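PDB 4LLS: geranyltranstransferase from Roseobacter denitrificans, which probably condenses isopentenyl diphosphate with allylic prenyl diphosphates to make farnesyl or geranylgeranyl diphosphate, with the help of divalent metal ions. Local coordinates for residues D219-A222 with L223-A227; S208-A211 with G212-A216. All blocks are in the same frame, centred on the assembly; numbering follows the deposited sequence. Where two conformers were deposited one is given.

How the contacts relate
The two contacts illustrate how consecutive helices of an all-helical prenyl synthase can be held together next to their connection. Contact 2 comes first along the chain and forms the end of helix 190-215; contact 1 follows after a short turn and begins helix 221-244. Their centres are 9 Å apart, and they touch directly: Thr-220 CB packs 3.3 Å from Gln-210 OE1, and Ala-227 CB lies 3.8 Å from Ala-209 CB. Both stand away from the annotated sites. The same two helices reach those sites elsewhere along their length, through Lys-200 and Thr-201 on the first and Phe-234, Gln-235 and Asp-238 on the second.

Contact 1 (D219-A222 with L223-A227); sequences DTAA and LKRYA
Thr-220 and Lys-224 are joined in the opening turn of helix 221-244, a capped helix start within the polyprenyl synthetase fold. The backbone bonds come first. Thr-220 O accepts from Lys-224 N at 2.8 Å, Ala-221 O from Arg-225 N at 3.0 Å, and Ala-222 O from Tyr-226 N at 2.9 Å, so the i to i+4 pattern is complete from Thr-220 onward.

Two of the amides before Lys-224 are served in other ways. Ala-221 N donates to Asp-219 OD2 at 3.0 Å, meeting the oxygen 51° above the carboxylate plane; a negative charge here would be expected to suit the positive end of the helix dipole. Two residues on, a water stands between Asp-219 O and Leu-223 N, the pair that would come next in the i to i+4 series toward the N-terminus. It donates a hydrogen bond to Asp-219 O and accepts one from Leu-223 N, 2.9 Å from each.

Side-chain packing makes up the rest. Lys-224 leaves its CB beside Thr-220 O while its extended chain runs outward. Tyr-226 has CG anti to its own N (chi1 168°), which leads the ring away from the first turn, and its OH bonds to Leu-299 O. Leu-223 also leads away from the first turn, but into the protein, where it packs on Thr-73 of helix 65-76 and on His-77. Arg-225 instead folds back, bending at chi3 (-63°), although it was deposited in two conformers and the arrangement is correspondingly doubtful. In the conformer described, its guanidinium lies flat over a backbone acceptor, with Ala-221 O 3.7 Å above the centre of the plane, and NH2 approaches Ala-221 CB to 4.1 Å.

Contact 2 (S208-A211 with G212-A216); sequences SAQA and GARLA
The last turns of helix 190-215, within the polyprenyl synthetase fold, bring Gln-210 and Arg-214 together one turn apart. Their backbones are linked by Arg-214 N donating to Gln-210 O at 2.9 Å, and Leu-215 N follows to Ala-211 O at 2.8 Å. Beyond the first of these bonds, away from the helix axis, the two long side chains cross, the amide and guanidinium planes 36° apart. Gln-210 OE1 sits 3.5 Å above the guanidinium plane, displaced toward its rim, while Gln-210 CB packs 3.7 Å from Arg-214 NH1. A water accepts from Gln-210 NE2 at 3.2 Å and, weakly, from Arg-214 NH2. The amide is further steadied by weak bonds from NE2 to Gly-206 O and between OE1 and Thr-220 OG1. Replacing Arg-214 with an alanine would probably leave Gln-210 OE1 without the cationic face it rests against, Gln-210 CB without its NH1 neighbour, and the water without its second, weak donor.

Ala-211 O also meets hydrocarbon: Leu-215, its CG anti to the carbonyl carbon (chi1 -72°), sets that atom only 3.2 Å from the oxygen. Just before this, the helix is slightly opened. Gly-212 N, 4.5 Å from Ser-208 O, donates instead to Thr-73 OG1 of helix 65-76, and that hydroxyl also bonds weakly to Ala-209 O. In the side-chain pair, the cationic Arg-214 meets the Gln-210 oxygen through its face, an attraction likely to be electrostatic in character, with no direct hydrogen bond.

Contact 1 (D219-A222 with L223-A227)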
loop_
_atom_site.group_PDB
_atom_site.type_symbol
_atom_site.label_atom_id
_atom_site.label_comp_id
_atom_site.label_asym_id
_atom_site.label_seq_id
_atom_site.Cartn_x
_atom_site.Cartn_y
_atom_site.Cartn_z
ATOM N N ASP A 219 -21.666 0.836 16.931
ATOM C CA ASP A 219 -21.786 -0.591 16.605
ATOM C C ASP A 219 -21.850 -0.748 15.091
ATOM O O ASP A 219 -22.624 -0.074 14.419
ATOM C CB ASP A 219 -23.079 -1.121 17.247
ATOM C CG ASP A 219 -23.364 -2.598 16.970
ATOM O OD1 ASP A 219 -24.440 -3.065 17.401
ATOM O OD2 ASP A 219 -22.578 -3.296 16.341
ATOM N N THR A 220 -21.024 -1.639 14.578
ATOM C CA THR A 220 -20.877 -1.812 13.122
ATOM C C THR A 220 -21.697 -2.978 12.560
ATOM O O THR A 220 -21.644 -3.234 11.346
ATOM C CB THR A 220 -19.401 -2.082 12.761
ATOM O OG1 THR A 220 -18.957 -3.232 13.480
ATOM C CG2 THR A 220 -18.541 -0.909 13.082
ATOM N N ALA A 221 -22.390 -3.725 13.421
ATOM C CA ALA A 221 -22.974 -4.990 13.032
ATOM C C ALA A 221 -24.006 -4.877 11.893
ATOM O O ALA A 221 -23.940 -5.634 10.904
ATOM C CB ALA A 221 -23.623 -5.682 14.231
ATOM N N ALA A 222 -24.897 -3.898 11.968
ATOM C CA ALA A 222 -25.936 -3.735 10.971
ATOM C C ALA A 222 -25.316 -3.345 9.632
ATOM O O ALA A 222 -25.689 -3.892 8.595
ATOM C CB ALA A 222 -26.951 -2.677 11.414
ATOM N N LEU A 223 -24.356 -2.435 9.660
ATOM C CA LEU A 223 -23.736 -2.007 8.413
ATOM C C LEU A 223 -22.834 -3.085 7.823
ATOM O O LEU A 223 -22.707 -3.186 6.598
ATOM C CB LEU A 223 -22.990 -0.711 8.552
ATOM C CG LEU A 223 -23.919 0.513 8.727
ATOM C CD1 LEU A 223 -23.136 1.715 9.205
ATOM C CD2 LEU A 223 -24.599 0.795 7.424
ATOM N N LYS A 224 -22.251 -3.907 8.680
ATOM C CA LYS A 224 -21.494 -5.054 8.193
ATOM C C LYS A 224 -22.420 -6.033 7.442
ATOM O O LYS A 224 -22.074 -6.517 6.366
ATOM C CB LYS A 224 -20.744 -5.720 9.336
ATOM C CG LYS A 224 -19.832 -6.845 8.874
ATOM C CD LYS A 224 -19.083 -7.462 10.055
ATOM C CE LYS A 224 -18.088 -8.513 9.580
ATOM N NZ LYS A 224 -17.045 -8.771 10.610
ATOM N N ARG A 225 -23.582 -6.334 8.014
ATOM C CA ARG A 225 -24.549 -7.219 7.352
ATOM C C ARG A 225 -25.046 -6.625 6.046
ATOM O O ARG A 225 -25.140 -7.313 5.025
ATOM C CB ARG A 225 -25.739 -7.532 8.240
ATOM C CG ARG A 225 -25.578 -8.780 9.081
ATOM C CD ARG A 225 -26.890 -9.133 9.760
ATOM N NE ARG A 225 -27.317 -8.093 10.685
ATOM C CZ ARG A 225 -26.779 -7.902 11.884
ATOM N NH1 ARG A 225 -25.814 -8.713 12.313
ATOM N NH2 ARG A 225 -27.207 -6.914 12.655
ATOM N N TYR A 226 -25.396 -5.345 6.092
ATOM C CA TYR A 226 -25.757 -4.616 4.879
ATOM C C TYR A 226 -24.720 -4.816 3.790
ATOM O O TYR A 226 -25.031 -5.113 2.640
ATOM C CB TYR A 226 -25.955 -3.133 5.194
ATOM C CG TYR A 226 -26.049 -2.199 4.017
ATOM C CD1 TYR A 226 -27.211 -2.096 3.277
ATOM C CD2 TYR A 226 -24.959 -1.397 3.668
ATOM C CE1 TYR A 226 -27.337 -1.181 2.258
ATOM C CE2 TYR A 226 -25.055 -0.496 2.624
ATOM C CZ TYR A 226 -26.250 -0.405 1.907
ATOM O OH TYR A 226 -26.331 0.541 0.890
ATOM N N ALA A 227 -23.469 -4.600 4.148
ATOM C CA ALA A 227 -22.411 -4.632 3.198
ATOM C C ALA A 227 -22.143 -6.030 2.660
ATOM O O ALA A 227 -21.722 -6.164 1.512
ATOM C CB ALA A 227 -21.139 -4.085 3.798
HETATM O O HOH W 1 -23.985 -0.668 11.946
#

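Contact 2 (S208-A211 with G212-A216)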
loop_
_atom_site.group_PDB
_atom_site.type_symbol
_atom_site.label_atom_id
_atom_site.label_comp_id
_atom_site.label_asym_id
_atom_site.label_seq_id
_atom_site.Cartn_x
_atom_site.Cartn_y
_atom_site.Cartn_z
ATOM N N SER A 208 -16.003 0.210 3.590
ATOM C CA SER A 208 -16.659 1.458 3.245
ATOM C C SER A 208 -17.959 1.653 4.012
ATOM O O SER A 208 -18.233 2.753 4.525
ATOM C CB SER A 208 -16.960 1.487 1.759
ATOM O OG SER A 208 -15.797 1.365 0.969
ATOM N N ALA A 209 -18.764 0.603 4.090
ATOM C CA ALA A 209 -20.058 0.726 4.775
ATOM C C ALA A 209 -19.895 0.813 6.278
ATOM O O ALA A 209 -20.685 1.511 6.942
ATOM C CB ALA A 209 -20.975 -0.387 4.403
ATOM N N GLN A 210 -18.878 0.181 6.829
ATOM C CA GLN A 210 -18.679 0.229 8.262
ATOM C C GLN A 210 -18.046 1.538 8.671
ATOM O O GLN A 210 -18.036 1.843 9.863
ATOM C CB GLN A 210 -17.828 -0.937 8.751
ATOM C CG GLN A 210 -18.564 -2.251 8.659
ATOM C CD GLN A 210 -17.762 -3.408 9.206
ATOM O OE1 GLN A 210 -17.643 -3.596 10.421
ATOM N NE2 GLN A 210 -17.094 -4.097 8.323
ATOM N N ALA A 211 -17.455 2.282 7.734
ATOM C CA ALA A 211 -16.683 3.472 8.074
ATOM C C ALA A 211 -17.456 4.492 8.889
ATOM O O ALA A 211 -16.935 5.035 9.842
ATOM C CB ALA A 211 -16.104 4.132 6.833
ATOM N N GLY A 212 -18.706 4.746 8.528
ATOM C CA GLY A 212 -19.465 5.768 9.257
ATOM C C GLY A 212 -19.657 5.385 10.705
ATOM O O GLY A 212 -19.575 6.248 11.599
ATOM N N ALA A 213 -19.905 4.105 10.967
ATOM C CA ALA A 213 -20.049 3.652 12.323
ATOM C C ALA A 213 -18.701 3.740 13.035
ATOM O O ALA A 213 -18.640 4.190 14.194
ATOM C CB ALA A 213 -20.616 2.249 12.361
ATOM N N ARG A 214 -17.630 3.291 12.392
ATOM C CA ARG A 214 -16.324 3.385 13.020
ATOM C C ARG A 214 -15.961 4.836 13.368
ATOM O O ARG A 214 -15.436 5.128 14.455
ATOM C CB ARG A 214 -15.275 2.731 12.127
ATOM C CG ARG A 214 -15.352 1.225 12.130
ATOM C CD ARG A 214 -14.215 0.610 11.337
ATOM N NE ARG A 214 -14.196 -0.851 11.441
ATOM C CZ ARG A 214 -14.175 -1.707 10.430
ATOM N NH1 ARG A 214 -14.143 -1.286 9.177
ATOM N NH2 ARG A 214 -14.121 -3.012 10.682
ATOM N N LEU A 215 -16.272 5.779 12.497
ATOM C CA LEU A 215 -15.987 7.189 12.716
ATOM C C LEU A 215 -16.730 7.707 13.956
ATOM O O LEU A 215 -16.236 8.601 14.632
ATOM C CB LEU A 215 -16.373 8.025 11.512
ATOM C CG LEU A 215 -15.426 7.836 10.306
ATOM C CD1 LEU A 215 -16.022 8.396 9.034
ATOM C CD2 LEU A 215 -14.119 8.542 10.579
ATOM N N ALA A 216 -17.872 7.106 14.242
ATOM C CA ALA A 216 -18.701 7.558 15.375
ATOM C C ALA A 216 -18.518 6.666 16.598
ATOM O O ALA A 216 -19.238 6.799 17.582
ATOM C CB ALA A 216 -20.169 7.608 14.956
HETATM O O HOH W 2 -14.911 -6.084 9.484
#